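Local coordinates for DNA/pantothenate metabolism flavoprotein (Streptomyces sparsogenes DSM 40356, PDB 7CFU) that probably catalyses the FMN-dependent oxidative decarboxylation of a C-terminal cysteine in a biosynthetic pathway, at residues 33-38 and 63-68; 83-86 and 90-93. One frame throughout, in Å; residues are numbered along the deposited sequence.

Contact 1: 33-38 and 63-68; sequences SAVAVP and ALMGPR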
ATOM      1  N   SER A  33     -28.299  17.641   2.850  1.00 36.04           N
ATOM      2  CA  SER A  33     -28.290  19.003   3.362  1.00 37.36           C
ATOM      3  C   SER A  33     -26.959  19.422   3.966  1.00 36.19           C
ATOM      4  O   SER A  33     -26.872  20.555   4.448  1.00 43.10           O
ATOM      5  CB  SER A  33     -29.406  19.176   4.390  1.00 39.19           C
ATOM      6  OG  SER A  33     -30.664  19.112   3.745  1.00 43.18           O
ATOM      7  N   ALA A  34     -25.928  18.570   3.960  1.00 29.63           N
ATOM      8  CA  ALA A  34     -24.617  19.016   4.419  1.00 38.54           C
ATOM      9  C   ALA A  34     -24.050  20.117   3.525  1.00 38.80           C
ATOM     10  O   ALA A  34     -23.159  20.848   3.962  1.00 37.75           O
ATOM     11  CB  ALA A  34     -23.640  17.837   4.492  1.00 29.39           C
ATOM     12  N   VAL A  35     -24.558  20.262   2.295  1.00 37.18           N
ATOM     13  CA  VAL A  35     -24.132  21.357   1.426  1.00 42.67           C
ATOM     14  C   VAL A  35     -24.515  22.713   2.002  1.00 48.42           C
ATOM     15  O   VAL A  35     -23.994  23.738   1.556  1.00 53.54           O
ATOM     16  CB  VAL A  35     -24.705  21.209  -0.005  1.00 40.98           C
ATOM     17  CG1 VAL A  35     -24.227  19.946  -0.640  1.00 35.39           C
ATOM     18  CG2 VAL A  35     -26.235  21.256   0.007  1.00 34.98           C
ATOM     19  N   ALA A  36     -25.425  22.748   2.977  1.00 43.25           N
ATOM     20  CA  ALA A  36     -25.824  24.000   3.602  1.00 44.11           C
ATOM     21  C   ALA A  36     -24.863  24.474   4.690  1.00 41.81           C
ATOM     22  O   ALA A  36     -25.052  25.575   5.213  1.00 45.68           O
ATOM     23  CB  ALA A  36     -27.232  23.859   4.186  1.00 44.50           C
ATOM     24  N   VAL A  37     -23.841  23.685   5.038  1.00 39.93           N
ATOM     25  CA  VAL A  37     -22.960  24.060   6.152  1.00 41.88           C
ATOM     26  C   VAL A  37     -22.297  25.415   5.942  1.00 52.08           C
ATOM     27  O   VAL A  37     -22.269  26.219   6.890  1.00 41.70           O
ATOM     28  CB  VAL A  37     -21.955  22.934   6.434  1.00 39.43           C
ATOM     29  CG1 VAL A  37     -20.812  23.443   7.295  1.00 48.83           C
ATOM     30  CG2 VAL A  37     -22.632  21.774   7.136  1.00 46.86           C
ATOM     31  N   PRO A  38     -21.743  25.748   4.766  1.00 53.18           N
ATOM     32  CA  PRO A  38     -21.164  27.099   4.612  1.00 55.92           C
ATOM     33  C   PRO A  38     -22.174  28.212   4.846  1.00 52.09           C
ATOM     34  O   PRO A  38     -21.871  29.182   5.555  1.00 47.80           O
ATOM     35  CB  PRO A  38     -20.643  27.088   3.166  1.00 52.34           C
ATOM     36  CG  PRO A  38     -20.383  25.648   2.875  1.00 54.43           C
ATOM     37  CD  PRO A  38     -21.479  24.907   3.581  1.00 49.56           C
ATOM     38  N   ALA A  63     -16.902  11.640   3.934  1.00 30.32           N
ATOM     39  CA  ALA A  63     -16.685  11.017   2.630  1.00 28.24           C
ATOM     40  C   ALA A  63     -17.447  11.732   1.521  1.00 33.19           C
ATOM     41  O   ALA A  63     -16.982  11.777   0.378  1.00 38.77           O
ATOM     42  CB  ALA A  63     -17.082   9.544   2.679  1.00 36.83           C
ATOM     43  N   LEU A  64     -18.588  12.329   1.846  1.00 37.17           N
ATOM     44  CA  LEU A  64     -19.389  13.033   0.858  1.00 34.78           C
ATOM     45  C   LEU A  64     -18.883  14.451   0.663  1.00 39.12           C
ATOM     46  O   LEU A  64     -18.707  14.903  -0.473  1.00 43.33           O
ATOM     47  CB  LEU A  64     -20.859  13.060   1.294  1.00 40.96           C
ATOM     48  CG  LEU A  64     -21.550  11.704   1.401  1.00 35.36           C
ATOM     49  CD1 LEU A  64     -22.989  11.891   1.830  1.00 35.33           C
ATOM     50  CD2 LEU A  64     -21.477  11.007   0.049  1.00 40.76           C
ATOM     51  N   MET A  65     -18.656  15.166   1.764  1.00 38.72           N
ATOM     52  CA  MET A  65     -18.372  16.592   1.706  1.00 41.64           C
ATOM     53  C   MET A  65     -16.879  16.930   1.657  1.00 57.73           C
ATOM     54  O   MET A  65     -16.518  17.992   1.139  1.00 58.38           O
ATOM     55  CB  MET A  65     -19.003  17.284   2.914  1.00 39.43           C
ATOM     56  CG  MET A  65     -20.516  17.452   2.807  1.00 51.19           C
ATOM     57  SD  MET A  65     -21.095  18.436   1.405  1.00 65.21           S
ATOM     58  CE  MET A  65     -20.186  19.970   1.664  1.00 42.37           C
ATOM     59  N   GLY A  66     -15.996  16.085   2.190  1.00 59.73           N
ATOM     60  CA  GLY A  66     -14.599  16.452   2.335  1.00 51.43           C
ATOM     61  C   GLY A  66     -14.359  17.377   3.518  1.00 54.34           C
ATOM     62  O   GLY A  66     -14.965  18.445   3.637  1.00 69.96           O
ATOM     63  N   PRO A  67     -13.476  16.976   4.437  1.00 60.95           N
ATOM     64  CA  PRO A  67     -13.321  17.749   5.680  1.00 55.21           C
ATOM     65  C   PRO A  67     -12.483  19.014   5.541  1.00 69.98           C
ATOM     66  O   PRO A  67     -12.559  19.879   6.427  1.00 54.36           O
ATOM     67  CB  PRO A  67     -12.606  16.762   6.605  1.00 61.08           C
ATOM     68  CG  PRO A  67     -11.687  16.035   5.639  1.00 62.77           C
ATOM     69  CD  PRO A  67     -12.471  15.900   4.339  1.00 56.06           C
ATOM     70  N   ARG A  68     -11.683  19.156   4.477  1.00 56.58           N
ATOM     71  CA  ARG A  68     -10.714  20.246   4.474  1.00 62.83           C
ATOM     72  C   ARG A  68     -11.358  21.599   4.213  1.00 63.17           C
ATOM     73  O   ARG A  68     -10.907  22.607   4.764  1.00 64.88           O
ATOM     74  CB  ARG A  68      -9.565  19.926   3.520  1.00 64.92           C
ATOM     75  CG  ARG A  68      -8.718  18.850   4.188  1.00 75.78           C
ATOM     76  CD  ARG A  68      -8.050  19.475   5.395  1.00 80.06           C
ATOM     77  NE  ARG A  68      -7.065  20.447   4.964  1.00 84.78           N
ATOM     78  CZ  ARG A  68      -5.820  20.111   4.673  1.00 82.00           C
ATOM     79  NH1 ARG A  68      -5.435  18.850   4.819  1.00 90.48           N
ATOM     80  NH2 ARG A  68      -4.962  21.025   4.253  1.00 69.12           N
TER
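Met65 reaches across from the end of helix 59-65 and lays its thioether against the 3-10 turn formed by Ala34 and Val35. Its CG meets the methyl of Ala34 at 3.6 Å (Met65 CG to Ala34 CB). Further along the turn, Met65 SD lies 4.0 Å from Val35 CG1, and the valine side chain crosses the methionine at about a right angle. From there the methyl end turns along the backbone of the turn, with Met65 CE 3.9 Å from Ala34 O. A double bend in the methionine chain, chi2 -60° and chi3 -56°, brings CE back alongside that oxygen. No hydrogen bond crosses; the contact is van der Waals packing of the thioether on methyls and turn backbone.

The turn belongs to the loop leading from strand 23-28 into helix 37-48, the first strand-to-helix connection of a flavodoxin-like parallel sheet (strand order 2-1-3-4-5). Val37 N bonds to Ala34 O at 3.1 Å, which ties the turn to the start of the helix, while Ala34 and Val37 also pack on Val28 of the strand. In the 63-68 segment, Gly66 takes a positive phi of 78° and ends the helix, letting the chain turn into helix 67-74. Leu64, next to Met65, touches FMN, and Val35 packs on Met69 of a neighbouring subunit.

Contact 2: 83-86 and 90-93; sequences EDHK and AAHV. With FMN (flavin mononucleotide), chain B.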
ATOM      1  N   GLU A  83      -8.340   9.903  16.709  1.00 38.62           N
ATOM      2  CA  GLU A  83      -6.983  10.430  16.610  1.00 50.16           C
ATOM      3  C   GLU A  83      -6.949  11.949  16.466  1.00 54.62           C
ATOM      4  O   GLU A  83      -5.883  12.549  16.647  1.00 49.99           O
ATOM      5  CB  GLU A  83      -6.241   9.784  15.434  1.00 44.61           C
ATOM      6  CG  GLU A  83      -5.970   8.285  15.582  1.00 62.57           C
ATOM      7  CD  GLU A  83      -7.138   7.390  15.159  1.00 66.68           C
ATOM      8  OE1 GLU A  83      -8.304   7.846  15.165  1.00 48.72           O
ATOM      9  OE2 GLU A  83      -6.879   6.217  14.816  1.00 78.71           O
ATOM     10  N   ASP A  84      -8.076  12.584  16.127  1.00 47.33           N
ATOM     11  CA  ASP A  84      -8.077  14.037  15.975  1.00 51.10           C
ATOM     12  C   ASP A  84      -8.029  14.770  17.311  1.00 58.41           C
ATOM     13  O   ASP A  84      -7.712  15.963  17.334  1.00 69.57           O
ATOM     14  CB  ASP A  84      -9.295  14.479  15.158  1.00 54.57           C
ATOM     15  CG  ASP A  84      -9.313  13.860  13.767  1.00 51.49           C
ATOM     16  OD1 ASP A  84      -8.216  13.555  13.261  1.00 59.31           O
ATOM     17  OD2 ASP A  84     -10.402  13.665  13.177  1.00 56.74           O
ATOM     18  N   HIS A  85      -8.321  14.098  18.421  1.00 53.69           N
ATOM     19  CA  HIS A  85      -8.167  14.708  19.736  1.00 57.85           C
ATOM     20  C   HIS A  85      -6.756  14.481  20.261  1.00 59.63           C
ATOM     21  O   HIS A  85      -6.216  13.373  20.177  1.00 61.81           O
ATOM     22  CB  HIS A  85      -9.176  14.150  20.738  1.00 53.30           C
ATOM     23  CG  HIS A  85      -8.902  14.562  22.152  1.00 50.85           C
ATOM     24  ND1 HIS A  85      -9.111  15.847  22.605  1.00 46.85           N
ATOM     25  CD2 HIS A  85      -8.430  13.862  23.212  1.00 56.88           C
ATOM     26  CE1 HIS A  85      -8.778  15.921  23.883  1.00 52.46           C
ATOM     27  NE2 HIS A  85      -8.361  14.730  24.276  1.00 54.02           N
ATOM     28  N   LYS A  86      -6.163  15.536  20.807  1.00 63.14           N
ATOM     29  CA  LYS A  86      -4.790  15.506  21.279  1.00 65.99           C
ATOM     30  C   LYS A  86      -4.757  15.545  22.801  1.00 64.92           C
ATOM     31  O   LYS A  86      -5.572  16.229  23.432  1.00 61.36           O
ATOM     32  CB  LYS A  86      -3.988  16.679  20.705  1.00 63.54           C
ATOM     33  CG  LYS A  86      -3.799  16.637  19.187  1.00 70.73           C
ATOM     34  CD  LYS A  86      -4.949  17.323  18.445  1.00 71.31           C
ATOM     35  CE  LYS A  86      -4.679  17.446  16.939  1.00 69.53           C
ATOM     36  NZ  LYS A  86      -4.558  16.128  16.241  1.00 62.87           N
ATOM     37  N   ALA A  90      -9.999  12.102  25.819  1.00 49.07           N
ATOM     38  CA  ALA A  90     -10.648  11.448  24.688  1.00 42.31           C
ATOM     39  C   ALA A  90     -11.596  12.425  24.015  1.00 36.54           C
ATOM     40  O   ALA A  90     -12.128  13.328  24.668  1.00 37.73           O
ATOM     41  CB  ALA A  90     -11.401  10.200  25.146  1.00 30.68           C
ATOM     42  N   ALA A  91     -11.803  12.253  22.708  1.00 32.75           N
ATOM     43  CA  ALA A  91     -12.490  13.274  21.921  1.00 37.10           C
ATOM     44  C   ALA A  91     -13.881  13.569  22.467  1.00 31.99           C
ATOM     45  O   ALA A  91     -14.266  14.735  22.604  1.00 32.70           O
ATOM     46  CB  ALA A  91     -12.566  12.847  20.453  1.00 34.13           C
ATOM     47  N   HIS A  92     -14.638  12.533  22.823  1.00 27.69           N
ATOM     48  CA  HIS A  92     -16.024  12.764  23.210  1.00 35.80           C
ATOM     49  C   HIS A  92     -16.118  13.492  24.550  1.00 35.07           C
ATOM     50  O   HIS A  92     -17.002  14.336  24.739  1.00 34.45           O
ATOM     51  CB  HIS A  92     -16.781  11.437  23.241  1.00 30.45           C
ATOM     52  CG  HIS A  92     -16.260  10.471  24.260  1.00 30.69           C
ATOM     53  ND1 HIS A  92     -14.934  10.098  24.322  1.00 32.87           N
ATOM     54  CD2 HIS A  92     -16.885   9.810  25.261  1.00 29.28           C
ATOM     55  CE1 HIS A  92     -14.769   9.239  25.312  1.00 32.90           C
ATOM     56  NE2 HIS A  92     -15.937   9.048  25.899  1.00 28.30           N
ATOM     57  N   VAL A  93     -15.216  13.189  25.487  1.00 36.18           N
ATOM     58  CA  VAL A  93     -15.219  13.878  26.779  1.00 31.94           C
ATOM     59  C   VAL A  93     -14.806  15.337  26.611  1.00 39.74           C
ATOM     60  O   VAL A  93     -15.453  16.250  27.143  1.00 39.86           O
ATOM     61  CB  VAL A  93     -14.304  13.149  27.780  1.00 39.36           C
ATOM     62  CG1 VAL A  93     -14.187  13.939  29.075  1.00 31.92           C
ATOM     63  CG2 VAL A  93     -14.810  11.725  28.042  1.00 38.15           C
TER
HETATM   64  N1  FMN B 301     -16.789   5.095  26.086  1.00 31.15           N
HETATM   65  C2  FMN B 301     -17.431   4.621  27.208  1.00 28.86           C
HETATM   66  O2  FMN B 301     -18.639   4.387  27.159  1.00 32.96           O
HETATM   67  N3  FMN B 301     -16.713   4.411  28.378  1.00 30.58           N
HETATM   68  C4  FMN B 301     -15.353   4.682  28.436  1.00 35.00           C
HETATM   69  O4  FMN B 301     -14.717   4.505  29.485  1.00 31.72           O
HETATM   70  C4A FMN B 301     -14.706   5.157  27.301  1.00 31.66           C
HETATM   71  N5  FMN B 301     -13.348   5.426  27.333  1.00 32.53           N
HETATM   72  C5A FMN B 301     -12.710   5.887  26.202  1.00 29.87           C
HETATM   73  C6  FMN B 301     -11.347   6.148  26.242  1.00 32.69           C
HETATM   74  C7  FMN B 301     -10.698   6.619  25.105  1.00 34.39           C
HETATM   75  C7M FMN B 301      -9.219   6.909  25.145  1.00 33.39           C
HETATM   76  C8  FMN B 301     -11.410   6.822  23.926  1.00 35.72           C
HETATM   77  C8M FMN B 301     -10.683   7.334  22.715  1.00 25.94           C
HETATM   78  C9  FMN B 301     -12.786   6.564  23.885  1.00 26.86           C
HETATM   79  C9A FMN B 301     -13.435   6.089  25.027  1.00 30.97           C
HETATM   80  N10 FMN B 301     -14.800   5.826  25.009  1.00 33.77           N
HETATM   81  C10 FMN B 301     -15.432   5.360  26.130  1.00 25.60           C
HETATM   82  C1' FMN B 301     -15.608   6.020  23.761  1.00 28.96           C
HETATM   83  C2' FMN B 301     -15.713   4.661  23.083  1.00 32.23           C
HETATM   84  O2' FMN B 301     -14.406   4.204  22.753  1.00 29.31           O
HETATM   85  C3' FMN B 301     -16.607   4.787  21.848  1.00 36.63           C
HETATM   86  O3' FMN B 301     -17.948   4.993  22.238  1.00 27.87           O
HETATM   87  C4' FMN B 301     -16.499   3.561  20.950  1.00 35.13           C
HETATM   88  O4' FMN B 301     -17.302   3.739  19.797  1.00 34.23           O
HETATM   89  C5' FMN B 301     -16.945   2.301  21.669  1.00 31.69           C
HETATM   90  O5' FMN B 301     -16.566   1.230  20.833  1.00 28.95           O
HETATM   91  P   FMN B 301     -16.865  -0.291  21.240  1.00 31.38           P
HETATM   92  O1P FMN B 301     -17.136  -1.106  19.984  1.00 29.73           O
HETATM   93  O2P FMN B 301     -15.648  -0.819  21.970  1.00 31.28           O
HETATM   94  O3P FMN B 301     -18.058  -0.333  22.171  1.00 28.02           O
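This is a short-range packing contact in which the loop before helix 91-98 folds back on the first residues of that helix, beside a bound FMN. His85 of the loop carries it. Its CB sits 3.6 Å from the methyl carbon CB of Ala91, and its imidazole lies along the backbone of Ala90 and Ala91, with Ala90 C 3.5 Å above one ring face and offset toward the rim. Because CG is anti to the backbone N (chi1 170°), the ring is carried out over the helix start. Its NE2 is hydrogen-bonded to the carbonyl oxygen of Gly88, in the short link between the two segments, a bond that helps fix the ring's rotation.

Ala90 occupies the N-cap position. While its backbone faces His85, its methyl points away from the loop to the dimethylbenzene end of the isoalloxazine, Ala90 CB to FMN C8 being 3.6 Å. Two residues further on, in the first turn of helix 91-98, His92 brings the CE1 and NE2 side of its tilted ring down on the central ring of the flavin, with His92 CE1 3.4 Å from FMN N10. FMN C1' lies over one face of the imidazole and Val93 CG2 over the opposite face. A chi1 of 63° turns this ring to the flavin side. Trp82 meets it nearly perpendicularly, with the planes at about 85°.

Several hydrogen bonds to the FMN come from a neighbouring subunit, among them those of its Thr58 and Ser31, so this helix start supplies one wall of a pocket shared between chains. A wall that offers a methyl and an imidazole probably holds the flavin here by shape and van der Waals contact, leaving much of the hydrogen bonding to the other subunit.

How the contacts relate
From the N terminus, the chain leaves strand 23-28 through 33-38, runs along helix 37-48 and strand 52-57, and returns on helix 59-65; contact 1 closes this loop of 24 residues between its segments. Helix 67-74 then leads on to the loop where contact 2 closes a much shorter one, with three residues between its segments, at the start of helix 91-98. The two are in series, neither nested nor crossed, with centres 21 Å apart. Contact 1 joins two connections of the parallel sheet, whereas contact 2 fixes a loop to a helix start. Between subunits the two contacts are bridged directly: Glu83 of 83-86 forms a salt bridge with Arg68 of a neighbouring subunit.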